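Local coordinates for protein PKS (Streptomyces sp. CNQ431, PDB 5YDA) that probably selects acyl building blocks and transfers them to the acyl carrier protein, as the acyltransferase domain of the splenocin polyketide synthase SpnD, at residues K111-L116 with P193-G198; V141-A146 with E214-L219; A174-E179 with H199-Y204; A210-I215 with L316-P321. All blocks are in the same frame, centred on the assembly; numbering follows the deposited sequence.

Contact 1 (K111-L116 with P193-G198); sequences KVAFLL and PDALIG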
loop_
_atom_site.group_PDB
_atom_site.type_symbol
_atom_site.label_atom_id
_atom_site.label_comp_id
_atom_site.label_asym_id
_atom_site.label_seq_id
_atom_site.Cartn_x
_atom_site.Cartn_y
_atom_site.Cartn_z
ATOM N N LYS A 111 -14.352 9.261 -3.364
ATOM C CA LYS A 111 -12.939 9.605 -3.409
ATOM C C LYS A 111 -12.084 8.352 -3.187
ATOM O O LYS A 111 -12.540 7.348 -2.630
ATOM C CB LYS A 111 -12.605 10.655 -2.350
ATOM C CG LYS A 111 -13.413 11.934 -2.462
ATOM C CD LYS A 111 -12.974 12.750 -3.659
ATOM C CE LYS A 111 -13.843 13.979 -3.828
ATOM N NZ LYS A 111 -14.117 14.256 -5.264
ATOM N N VAL A 112 -10.828 8.423 -3.622
ATOM C CA VAL A 112 -9.899 7.303 -3.530
ATOM C C VAL A 112 -8.628 7.768 -2.824
ATOM O O VAL A 112 -8.069 8.816 -3.171
ATOM C CB VAL A 112 -9.565 6.738 -4.926
ATOM C CG1 VAL A 112 -8.492 5.629 -4.847
ATOM C CG2 VAL A 112 -10.834 6.243 -5.612
ATOM N N ALA A 113 -8.148 6.976 -1.863
ATOM C CA ALA A 113 -6.875 7.244 -1.205
ATOM C C ALA A 113 -5.941 6.048 -1.363
ATOM O O ALA A 113 -6.376 4.897 -1.289
ATOM C CB ALA A 113 -7.079 7.562 0.283
ATOM N N PHE A 114 -4.657 6.321 -1.591
ATOM C CA PHE A 114 -3.629 5.288 -1.619
ATOM C C PHE A 114 -2.931 5.255 -0.266
ATOM O O PHE A 114 -2.529 6.309 0.253
ATOM C CB PHE A 114 -2.589 5.543 -2.718
ATOM C CG PHE A 114 -3.059 5.229 -4.109
ATOM C CD1 PHE A 114 -4.325 4.714 -4.342
ATOM C CD2 PHE A 114 -2.220 5.459 -5.198
ATOM C CE1 PHE A 114 -4.746 4.432 -5.641
ATOM C CE2 PHE A 114 -2.634 5.178 -6.479
ATOM C CZ PHE A 114 -3.900 4.662 -6.701
ATOM N N LEU A 115 -2.766 4.051 0.290
ATOM C CA LEU A 115 -2.037 3.841 1.541
ATOM C C LEU A 115 -0.738 3.096 1.229
ATOM O O LEU A 115 -0.772 1.990 0.675
ATOM C CB LEU A 115 -2.883 3.054 2.549
ATOM C CG LEU A 115 -3.977 3.791 3.364
ATOM C CD1 LEU A 115 -4.871 4.689 2.505
ATOM C CD2 LEU A 115 -4.851 2.801 4.150
ATOM N N LEU A 116 0.397 3.687 1.612
ATOM C CA LEU A 116 1.719 3.204 1.213
ATOM C C LEU A 116 2.482 2.653 2.411
ATOM O O LEU A 116 2.910 3.440 3.270
ATOM C CB LEU A 116 2.521 4.334 0.566
ATOM C CG LEU A 116 2.190 4.944 -0.806
ATOM C CD1 LEU A 116 1.990 3.890 -1.923
ATOM C CD2 LEU A 116 1.057 5.925 -0.738
ATOM N N PRO A 193 -5.450 8.623 -7.395
ATOM C CA PRO A 193 -5.838 8.876 -6.011
ATOM C C PRO A 193 -6.159 10.346 -5.799
ATOM O O PRO A 193 -5.486 11.233 -6.329
ATOM C CB PRO A 193 -4.598 8.441 -5.220
ATOM C CG PRO A 193 -3.451 8.698 -6.186
ATOM C CD PRO A 193 -4.000 8.402 -7.551
ATOM N N ASP A 194 -7.202 10.595 -5.007
ATOM C CA ASP A 194 -7.496 11.944 -4.542
ATOM C C ASP A 194 -6.669 12.329 -3.327
ATOM O O ASP A 194 -6.558 13.524 -3.021
ATOM C CB ASP A 194 -8.984 12.070 -4.226
ATOM C CG ASP A 194 -9.835 11.644 -5.393
ATOM O OD1 ASP A 194 -9.846 12.396 -6.402
ATOM O OD2 ASP A 194 -10.432 10.538 -5.334
ATOM N N ALA A 195 -6.075 11.352 -2.645
ATOM C CA ALA A 195 -5.238 11.639 -1.492
ATOM C C ALA A 195 -4.285 10.468 -1.277
ATOM O O ALA A 195 -4.524 9.349 -1.744
ATOM C CB ALA A 195 -6.086 11.917 -0.243
ATOM N N LEU A 196 -3.208 10.743 -0.557
ATOM C CA LEU A 196 -2.166 9.769 -0.291
ATOM C C LEU A 196 -1.791 9.819 1.180
ATOM O O LEU A 196 -1.790 10.887 1.806
ATOM C CB LEU A 196 -0.911 10.039 -1.135
ATOM C CG LEU A 196 -1.138 10.144 -2.647
ATOM C CD1 LEU A 196 -0.098 11.058 -3.285
ATOM C CD2 LEU A 196 -1.068 8.757 -3.261
ATOM N N ILE A 197 -1.448 8.662 1.725
ATOM C CA ILE A 197 -0.801 8.602 3.028
ATOM C C ILE A 197 0.187 7.443 3.007
ATOM O O ILE A 197 -0.094 6.373 2.454
ATOM C CB ILE A 197 -1.831 8.480 4.179
ATOM C CG1 ILE A 197 -1.143 8.652 5.541
ATOM C CG2 ILE A 197 -2.559 7.142 4.136
ATOM C CD1 ILE A 197 -2.135 8.646 6.743
ATOM N N GLY A 198 1.372 7.670 3.570
ATOM C CA GLY A 198 2.376 6.643 3.685
ATOM C C GLY A 198 2.764 6.460 5.142
ATOM O O GLY A 198 2.386 7.245 6.015
#
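Lys111 meets Asp194 where the segments 111-116 and 193-198 come together. Its CD lies 3.8 Å from Asp194 CG, and the two side chains cross at about a right angle. The charged ends stay apart, with Lys111 NZ 4.8 Å from Asp194 OD1. The carboxylate serves the backbone instead. With Asp194 CG beside its own N (chi1 -54°), OD2 accepts from Val112 N at 2.7 Å on its anti lone pair. Val112 O accepts two bonds, from Asp194 N at 2.7 Å and, longer, from Ala195 N. Ala113 then pairs with Ala195, the first of four parallel bridges. Phe114 N donates to Ala195 O, and Phe114 O accepts from Ile197 N at 3.0 Å. The Phe114 ring offers one face to Pro193, whose CB sits 3.7 Å from the ring centroid in a CH-pi contact. Leu196 CD2 comes within 3.6 Å of Phe114 CB on the same side of the sheet. On the other side Leu115 CG and CD1 touch Ile197 CG2. Leu116 N closes the pairing on Ile197 O at 2.9 Å. Helices 169-188 and 201-210 pack on the Phe114 and Leu196 side, helix 355-366 on the Ala113 and Ile197 side. A buried parallel strand pair is thus bonded through its main chains, and the Asp194 carboxylate extends the bonding one residue ahead of the first bridge.

Contact 2 (V141-A146 with E214-L219); sequences VDRCAA and EIDEAL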
loop_
_atom_site.group_PDB
_atom_site.type_symbol
_atom_site.label_atom_id
_atom_site.label_comp_id
_atom_site.label_asym_id
_atom_site.label_seq_id
_atom_site.Cartn_x
_atom_site.Cartn_y
_atom_site.Cartn_z
ATOM N N VAL A 141 9.495 -0.486 -13.104
ATOM C CA VAL A 141 10.563 -1.202 -12.406
ATOM C C VAL A 141 11.884 -1.049 -13.148
ATOM O O VAL A 141 12.936 -0.801 -12.540
ATOM C CB VAL A 141 10.200 -2.685 -12.227
ATOM C CG1 VAL A 141 11.419 -3.449 -11.749
ATOM C CG2 VAL A 141 9.043 -2.841 -11.247
ATOM N N ASP A 142 11.855 -1.202 -14.475
ATOM C CA ASP A 142 13.098 -1.122 -15.237
ATOM C C ASP A 142 13.713 0.260 -15.114
ATOM O O ASP A 142 14.920 0.401 -14.892
ATOM C CB ASP A 142 12.834 -1.470 -16.698
ATOM C CG ASP A 142 12.557 -2.959 -16.908
ATOM O OD1 ASP A 142 12.828 -3.798 -16.004
ATOM O OD2 ASP A 142 12.071 -3.285 -17.999
ATOM N N ARG A 143 12.885 1.290 -15.223
ATOM C CA ARG A 143 13.378 2.650 -15.093
ATOM C C ARG A 143 14.016 2.867 -13.717
ATOM O O ARG A 143 15.143 3.371 -13.619
ATOM C CB ARG A 143 12.223 3.611 -15.359
ATOM C CG ARG A 143 12.602 5.063 -15.477
ATOM C CD ARG A 143 12.291 5.777 -14.187
ATOM N NE ARG A 143 12.244 7.227 -14.336
ATOM C CZ ARG A 143 11.118 7.911 -14.508
ATOM N NH1 ARG A 143 9.954 7.260 -14.562
ATOM N NH2 ARG A 143 11.159 9.239 -14.616
ATOM N N CYS A 144 13.342 2.428 -12.640
ATOM C CA CYS A 144 13.906 2.644 -11.309
ATOM C C CYS A 144 15.192 1.856 -11.111
ATOM O O CYS A 144 16.137 2.362 -10.501
ATOM C CB CYS A 144 12.892 2.290 -10.221
ATOM S SG CYS A 144 11.412 3.331 -10.258
ATOM N N ALA A 145 15.259 0.621 -11.615
ATOM C CA ALA A 145 16.480 -0.160 -11.431
ATOM C C ALA A 145 17.671 0.503 -12.122
ATOM O O ALA A 145 18.781 0.537 -11.570
ATOM C CB ALA A 145 16.278 -1.594 -11.943
ATOM N N ALA A 146 17.456 1.057 -13.323
ATOM C CA ALA A 146 18.552 1.729 -14.022
ATOM C C ALA A 146 18.985 2.982 -13.280
ATOM O O ALA A 146 20.184 3.211 -13.099
ATOM C CB ALA A 146 18.153 2.069 -15.459
ATOM N N GLU A 214 10.690 14.159 -7.395
ATOM C CA GLU A 214 10.849 13.433 -8.645
ATOM C C GLU A 214 11.409 12.055 -8.330
ATOM O O GLU A 214 12.377 11.937 -7.566
ATOM C CB GLU A 214 11.775 14.186 -9.602
ATOM C CG GLU A 214 11.315 15.610 -9.884
ATOM C CD GLU A 214 12.313 16.415 -10.719
ATOM O OE1 GLU A 214 13.271 15.823 -11.265
ATOM O OE2 GLU A 214 12.133 17.650 -10.824
ATOM N N ILE A 215 10.803 11.018 -8.922
ATOM C CA ILE A 215 11.173 9.648 -8.574
ATOM C C ILE A 215 12.667 9.430 -8.793
ATOM O O ILE A 215 13.351 8.849 -7.937
ATOM C CB ILE A 215 10.304 8.630 -9.353
ATOM C CG1 ILE A 215 10.689 7.195 -8.996
ATOM C CG2 ILE A 215 10.402 8.820 -10.871
ATOM C CD1 ILE A 215 10.536 6.857 -7.522
ATOM N N ASP A 216 13.215 9.944 -9.906
ATOM C CA ASP A 216 14.632 9.717 -10.198
ATOM C C ASP A 216 15.548 10.360 -9.163
ATOM O O ASP A 216 16.624 9.826 -8.874
ATOM C CB ASP A 216 14.991 10.250 -11.590
ATOM C CG ASP A 216 14.444 9.389 -12.711
ATOM O OD1 ASP A 216 13.665 8.443 -12.442
ATOM O OD2 ASP A 216 14.788 9.664 -13.874
ATOM N N GLU A 217 15.165 11.516 -8.621
ATOM C CA GLU A 217 15.974 12.125 -7.573
ATOM C C GLU A 217 15.746 11.458 -6.220
ATOM O O GLU A 217 16.684 11.367 -5.421
ATOM C CB GLU A 217 15.670 13.623 -7.447
ATOM C CG GLU A 217 15.880 14.447 -8.710
ATOM C CD GLU A 217 15.653 15.939 -8.461
ATOM O OE1 GLU A 217 16.316 16.764 -9.138
ATOM O OE2 GLU A 217 14.820 16.286 -7.579
ATOM N N ALA A 218 14.515 10.990 -5.952
ATOM C CA ALA A 218 14.206 10.390 -4.651
ATOM C C ALA A 218 14.918 9.053 -4.462
ATOM O O ALA A 218 15.435 8.773 -3.369
ATOM C CB ALA A 218 12.700 10.211 -4.491
ATOM N N LEU A 219 14.996 8.234 -5.521
ATOM C CA LEU A 219 15.562 6.891 -5.418
ATOM C C LEU A 219 16.903 6.833 -4.677
ATOM O O LEU A 219 16.999 6.106 -3.679
ATOM C CB LEU A 219 15.661 6.279 -6.817
ATOM C CG LEU A 219 14.354 5.775 -7.449
ATOM C CD1 LEU A 219 14.554 5.526 -8.935
ATOM C CD2 LEU A 219 13.880 4.494 -6.753
HETATM O O HOH W 1 14.927 7.954 -16.260
#
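Arg143 reaches across from helix 135-152 to Ile215 and Asp216 at the start of helix 215-231. From CB, its chain runs out with CG anti to the backbone N and bends at the next bond. This brings CD to 3.5 Å from Asp216 OD1. NE comes closer, at 2.7 Å from the same OD1. The two form a salt bridge, but its hydrogen bond is weak because the N-H points well off the oxygen, at 115°. The guanidinium and carboxylate planes stand 88° apart, so this is no flat two-pronged pairing. CZ has Ile215 CG2 over one face of the group at 3.8 Å. At the tip, NH2 lies near both carboxylate oxygens. A water donates to Asp216 OD2 at 2.9 Å and accepts a weak bond from Arg143 NE. Inward of the salt bridge, buried Cys144 meets Leu219 and Ile215. Leu219 CD1 is 3.8 Å from Cys144 CA, while Ile215 CG1 is 4.1 Å from Cys144 SG. Phe176 of helix 169-188 packs on both Ile215 and Leu219, and Val177 on Cys144. The axes of the two short helical segments come within 10.2 Å and cross at -48°. This is ordinary helix-helix packing. Ile215 and Leu219, one turn apart, present an apolar stripe to Cys144, and a salt bridge borders it in the helical layer of the acyltransferase domain.

Contact 3 (A174-E179 with H199-Y204); sequences ALFVTE and HSLGEY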
loop_
_atom_site.group_PDB
_atom_site.type_symbol
_atom_site.label_atom_id
_atom_site.label_comp_id
_atom_site.label_asym_id
_atom_site.label_seq_id
_atom_site.Cartn_x
_atom_site.Cartn_y
_atom_site.Cartn_z
ATOM N N ALA A 174 13.617 -2.486 -2.907
ATOM C CA ALA A 174 12.649 -3.327 -3.604
ATOM C C ALA A 174 11.226 -2.940 -3.218
ATOM O O ALA A 174 10.338 -2.840 -4.080
ATOM C CB ALA A 174 12.905 -4.809 -3.298
ATOM N N LEU A 175 10.987 -2.701 -1.923
ATOM C CA LEU A 175 9.632 -2.351 -1.495
ATOM C C LEU A 175 9.238 -0.983 -2.028
ATOM O O LEU A 175 8.116 -0.804 -2.524
ATOM C CB LEU A 175 9.516 -2.384 0.037
ATOM C CG LEU A 175 8.152 -1.935 0.573
ATOM C CD1 LEU A 175 7.055 -2.935 0.202
ATOM C CD2 LEU A 175 8.205 -1.759 2.073
ATOM N N PHE A 176 10.160 -0.012 -1.953
ATOM C CA PHE A 176 9.855 1.331 -2.436
ATOM C C PHE A 176 9.457 1.312 -3.907
ATOM O O PHE A 176 8.440 1.897 -4.290
ATOM C CB PHE A 176 11.058 2.243 -2.207
ATOM C CG PHE A 176 10.875 3.635 -2.733
ATOM C CD1 PHE A 176 10.074 4.547 -2.054
ATOM C CD2 PHE A 176 11.499 4.033 -3.911
ATOM C CE1 PHE A 176 9.903 5.835 -2.547
ATOM C CE2 PHE A 176 11.333 5.311 -4.402
ATOM C CZ PHE A 176 10.534 6.218 -3.719
ATOM N N VAL A 177 10.209 0.581 -4.735
ATOM C CA VAL A 177 9.944 0.561 -6.169
ATOM C C VAL A 177 8.678 -0.225 -6.469
ATOM O O VAL A 177 7.898 0.146 -7.362
ATOM C CB VAL A 177 11.168 0.009 -6.926
ATOM C CG1 VAL A 177 10.836 -0.285 -8.389
ATOM C CG2 VAL A 177 12.313 1.010 -6.819
ATOM N N THR A 178 8.425 -1.301 -5.715
ATOM C CA THR A 178 7.173 -2.039 -5.896
ATOM C C THR A 178 5.967 -1.141 -5.654
ATOM O O THR A 178 5.015 -1.134 -6.443
ATOM C CB THR A 178 7.118 -3.262 -4.966
ATOM O OG1 THR A 178 8.197 -4.159 -5.270
ATOM C CG2 THR A 178 5.780 -3.989 -5.127
ATOM N N GLU A 179 5.982 -0.383 -4.560
ATOM C CA GLU A 179 4.899 0.560 -4.288
ATOM C C GLU A 179 4.738 1.541 -5.445
ATOM O O GLU A 179 3.628 1.776 -5.941
ATOM C CB GLU A 179 5.212 1.319 -3.008
ATOM C CG GLU A 179 5.117 0.412 -1.804
ATOM C CD GLU A 179 5.362 1.130 -0.464
ATOM O OE1 GLU A 179 5.684 2.330 -0.443
ATOM O OE2 GLU A 179 5.201 0.492 0.587
ATOM N N HIS A 199 3.538 5.411 5.394
ATOM C CA HIS A 199 4.054 5.123 6.725
ATOM C C HIS A 199 5.572 5.140 6.623
ATOM O O HIS A 199 6.159 4.214 6.056
ATOM C CB HIS A 199 3.542 3.776 7.245
ATOM C CG HIS A 199 3.751 3.588 8.714
ATOM N ND1 HIS A 199 5.006 3.456 9.274
ATOM C CD2 HIS A 199 2.868 3.530 9.746
ATOM C CE1 HIS A 199 4.884 3.312 10.584
ATOM N NE2 HIS A 199 3.601 3.366 10.896
ATOM N N SER A 200 6.198 6.205 7.144
ATOM C CA SER A 200 7.645 6.345 7.162
ATOM C C SER A 200 8.195 6.273 5.742
ATOM O O SER A 200 7.993 7.192 4.947
ATOM C CB SER A 200 8.279 5.269 8.053
ATOM O OG SER A 200 9.581 5.647 8.490
ATOM N N LEU A 201 8.867 5.172 5.410
ATOM C CA LEU A 201 9.330 4.970 4.036
ATOM C C LEU A 201 8.219 5.262 3.024
ATOM O O LEU A 201 8.456 5.906 1.992
ATOM C CB LEU A 201 9.869 3.542 3.903
ATOM C CG LEU A 201 10.631 2.979 2.700
ATOM C CD1 LEU A 201 9.705 2.405 1.661
ATOM C CD2 LEU A 201 11.448 4.071 2.093
ATOM N N GLY A 202 6.988 4.847 3.328
ATOM C CA GLY A 202 5.882 5.061 2.416
ATOM C C GLY A 202 5.542 6.517 2.174
ATOM O O GLY A 202 4.900 6.835 1.162
ATOM N N GLU A 203 5.931 7.413 3.090
ATOM C CA GLU A 203 5.696 8.838 2.854
ATOM C C GLU A 203 6.557 9.357 1.710
ATOM O O GLU A 203 6.140 10.273 0.987
ATOM C CB GLU A 203 5.946 9.656 4.126
ATOM C CG GLU A 203 5.535 11.125 3.954
ATOM C CD GLU A 203 5.126 11.808 5.262
ATOM O OE1 GLU A 203 5.514 12.990 5.457
ATOM O OE2 GLU A 203 4.421 11.164 6.084
ATOM N N TYR A 204 7.746 8.782 1.518
ATOM C CA TYR A 204 8.530 9.108 0.334
ATOM C C TYR A 204 7.809 8.673 -0.927
ATOM O O TYR A 204 7.734 9.436 -1.903
ATOM C CB TYR A 204 9.917 8.475 0.418
ATOM C CG TYR A 204 10.801 9.235 1.373
ATOM C CD1 TYR A 204 11.667 10.227 0.908
ATOM C CD2 TYR A 204 10.711 9.028 2.743
ATOM C CE1 TYR A 204 12.456 10.952 1.782
ATOM C CE2 TYR A 204 11.502 9.745 3.631
ATOM C CZ TYR A 204 12.379 10.713 3.139
ATOM O OH TYR A 204 13.175 11.449 4.001
#
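Phe176 meets Tyr204 and Leu201 with the edge of its ring, not with a face. Its CG lies anti to the backbone N (chi1 177°), which carries the ring from helix 169-188 toward helix 201-210. CE1 at the rim comes to 4.0 Å from Tyr204 CB and 3.9 Å from Tyr204 C, the latter close to the ring plane. The two aromatic side chains cross at about a right angle. The Tyr204 CB points toward helix 169-188, but its ring leads away. The aromatic rings therefore do not stack on each other. Leu201 CD1 also lies at the ring edge, 4.1 Å from Phe176 CB, and 4.4 Å from Leu175 CD2. Glu179 approaches the helix start from the next turn, with OE1 4.0 Å from Gly202 CA. That oxygen is held by a hydrogen bond from outside the pair, to Thr205 OG1. No hydrogen bond joins the two segments, so the contact is van der Waals packing of buried groups. Segment 199-204 also holds Ser200, whose side chain takes no part in this contact. Its positive phi of 58° marks a tight strand-to-helix turn, and the sequence Gly198, Ser200, Gly202 fits a nucleophile elbow. Ser200 OG is bonded to His298 NE2, consistent with the serine-histidine pair of acyltransferases. Strand 195-198 leads into this turn, and helix 215-231 packs alongside, with Val222 on Leu201.

Contact 4 (A210-I215 with L316-P321); sequences AGVMEI and LTLRPP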
loop_
_atom_site.group_PDB
_atom_site.type_symbol
_atom_site.label_atom_id
_atom_site.label_comp_id
_atom_site.label_asym_id
_atom_site.label_seq_id
_atom_site.Cartn_x
_atom_site.Cartn_y
_atom_site.Cartn_z
ATOM N N ALA A 210 2.692 12.295 -5.339
ATOM C CA ALA A 210 2.033 13.590 -5.233
ATOM C C ALA A 210 2.735 14.688 -6.015
ATOM O O ALA A 210 2.200 15.794 -6.090
ATOM C CB ALA A 210 1.934 14.031 -3.768
ATOM N N GLY A 211 3.907 14.417 -6.591
ATOM C CA GLY A 211 4.666 15.430 -7.286
ATOM C C GLY A 211 5.631 16.206 -6.419
ATOM O O GLY A 211 6.395 17.023 -6.946
ATOM N N VAL A 212 5.620 15.977 -5.104
ATOM C CA VAL A 212 6.531 16.678 -4.206
ATOM C C VAL A 212 7.976 16.399 -4.582
ATOM O O VAL A 212 8.825 17.300 -4.559
ATOM C CB VAL A 212 6.240 16.281 -2.751
ATOM C CG1 VAL A 212 7.258 16.897 -1.811
ATOM C CG2 VAL A 212 4.836 16.711 -2.390
ATOM N N MET A 213 8.283 15.150 -4.919
ATOM C CA MET A 213 9.617 14.734 -5.314
ATOM C C MET A 213 9.558 14.125 -6.704
ATOM O O MET A 213 8.523 13.606 -7.125
ATOM C CB MET A 213 10.209 13.687 -4.353
ATOM C CG MET A 213 10.541 14.170 -2.978
ATOM S SD MET A 213 10.881 12.761 -1.887
ATOM C CE MET A 213 10.801 13.645 -0.341
ATOM N N GLU A 214 10.690 14.159 -7.395
ATOM C CA GLU A 214 10.849 13.433 -8.645
ATOM C C GLU A 214 11.409 12.055 -8.330
ATOM O O GLU A 214 12.377 11.937 -7.566
ATOM C CB GLU A 214 11.775 14.186 -9.602
ATOM C CG GLU A 214 11.315 15.610 -9.884
ATOM C CD GLU A 214 12.313 16.415 -10.719
ATOM O OE1 GLU A 214 13.271 15.823 -11.265
ATOM O OE2 GLU A 214 12.133 17.650 -10.824
ATOM N N ILE A 215 10.803 11.018 -8.922
ATOM C CA ILE A 215 11.173 9.648 -8.574
ATOM C C ILE A 215 12.667 9.430 -8.793
ATOM O O ILE A 215 13.351 8.849 -7.937
ATOM C CB ILE A 215 10.304 8.630 -9.353
ATOM C CG1 ILE A 215 10.689 7.195 -8.996
ATOM C CG2 ILE A 215 10.402 8.820 -10.871
ATOM C CD1 ILE A 215 10.536 6.857 -7.522
ATOM N N LEU A 316 17.284 17.314 -3.553
ATOM C CA LEU A 316 15.979 17.118 -4.181
ATOM C C LEU A 316 15.337 18.435 -4.601
ATOM O O LEU A 316 15.392 19.427 -3.872
ATOM C CB LEU A 316 15.022 16.404 -3.224
ATOM C CG LEU A 316 15.450 15.093 -2.569
ATOM C CD1 LEU A 316 14.410 14.715 -1.524
ATOM C CD2 LEU A 316 15.575 14.013 -3.634
ATOM N N THR A 317 14.663 18.414 -5.746
ATOM C CA THR A 317 13.802 19.517 -6.168
ATOM C C THR A 317 12.402 19.307 -5.590
ATOM O O THR A 317 11.581 18.580 -6.161
ATOM C CB THR A 317 13.764 19.605 -7.690
ATOM O OG1 THR A 317 15.090 19.840 -8.181
ATOM C CG2 THR A 317 12.845 20.739 -8.135
ATOM N N LEU A 318 12.115 19.956 -4.466
ATOM C CA LEU A 318 10.824 19.810 -3.806
ATOM C C LEU A 318 9.801 20.791 -4.371
ATOM O O LEU A 318 10.098 21.970 -4.573
ATOM C CB LEU A 318 10.974 20.021 -2.302
ATOM C CG LEU A 318 11.984 19.110 -1.613
ATOM C CD1 LEU A 318 12.153 19.538 -0.164
ATOM C CD2 LEU A 318 11.535 17.643 -1.707
ATOM N N ARG A 319 8.598 20.299 -4.620
ATOM C CA ARG A 319 7.495 21.080 -5.156
ATOM C C ARG A 319 6.273 20.881 -4.272
ATOM O O ARG A 319 6.174 19.883 -3.553
ATOM C CB ARG A 319 7.160 20.673 -6.602
ATOM C CG ARG A 319 8.218 21.042 -7.646
ATOM C CD ARG A 319 7.812 20.501 -9.022
ATOM N NE ARG A 319 8.706 20.904 -10.109
ATOM C CZ ARG A 319 9.789 20.226 -10.490
ATOM N NH1 ARG A 319 10.141 19.106 -9.860
ATOM N NH2 ARG A 319 10.528 20.672 -11.500
ATOM N N PRO A 320 5.335 21.832 -4.288
ATOM C CA PRO A 320 4.098 21.624 -3.529
ATOM C C PRO A 320 3.345 20.438 -4.067
ATOM O O PRO A 320 3.418 20.121 -5.272
ATOM C CB PRO A 320 3.324 22.938 -3.761
ATOM C CG PRO A 320 4.298 23.902 -4.339
ATOM C CD PRO A 320 5.382 23.125 -4.989
ATOM N N PRO A 321 2.592 19.730 -3.218
ATOM C CA PRO A 321 1.895 18.535 -3.697
ATOM C C PRO A 321 0.813 18.892 -4.697
ATOM O O PRO A 321 0.038 19.831 -4.501
ATOM C CB PRO A 321 1.297 17.933 -2.423
ATOM C CG PRO A 321 1.163 19.110 -1.503
ATOM C CD PRO A 321 2.387 19.935 -1.773
HETATM O O HOH W 2 9.199 17.573 -7.421
HETATM O O HOH W 3 12.709 15.589 -6.169
#
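Val212 and Met213 form the apolar centre with Leu316, Leu318 and Pro321. Val212 CG2 lies 3.7 Å from Pro321 CB, and Ala210 CB flanks the same proline carbon. Met213 and Leu318 run side by side in the same direction, with Met213 CG 3.8 Å from Leu318 CD2. The extended Met213 chain carries its CE on to Leu316 CD1 at 3.9 Å. Outside this patch the main chains join. Arg319 N donates to Val212 O at 3.0 Å. Val212 CA makes a CA-H...O contact back to Arg319 O. At the polar edge Glu214 OE2 bridges to Arg319 NH1 at 2.6 Å, nearly straight at 170°. The oxygen uses its anti lone pair and meets the guanidinium at its edge, in plane. The two charged planes are 24° apart. Thr317 CG2 lies 3.5 Å above one guanidinium face, toward its rim. One water accepts from Arg319 NH1 beside the salt bridge. A second joins Glu214 N, 2.8 Å away, to Thr317 O. Gly211, with a positive phi of 89°, ends helix 201-210 in a Schellman motif. The loop between helices 201-210 and 215-231 is thus fastened to the loop that precedes strand 325-327. Helix 336-339 packs on Val212 and Pro321, while Ala207 and Ala218 of the flanking helices touch Met213.

In the fold
Contact 3 includes the turn that carries Ser200, the probable active-site serine, and the other contacts adjoin it. Contact 1 supplies the strand that runs into the serine turn. Their centres are 13 Å apart, and Leu116 O and His199 N, 3.0 Å apart, probably form a hydrogen bond. Contacts 1 and 2 do not touch; their centres are 21 Å apart. Contacts 2 and 3 lie closer, with 12 Å between centres, and Cys144 CB is 3.7 Å from Val177 CG2. Contact 4 shares Glu214 and Ile215 with contact 2. It reaches contact 1 through Leu196 and Ala210, and contact 3 through Met213 and Tyr204.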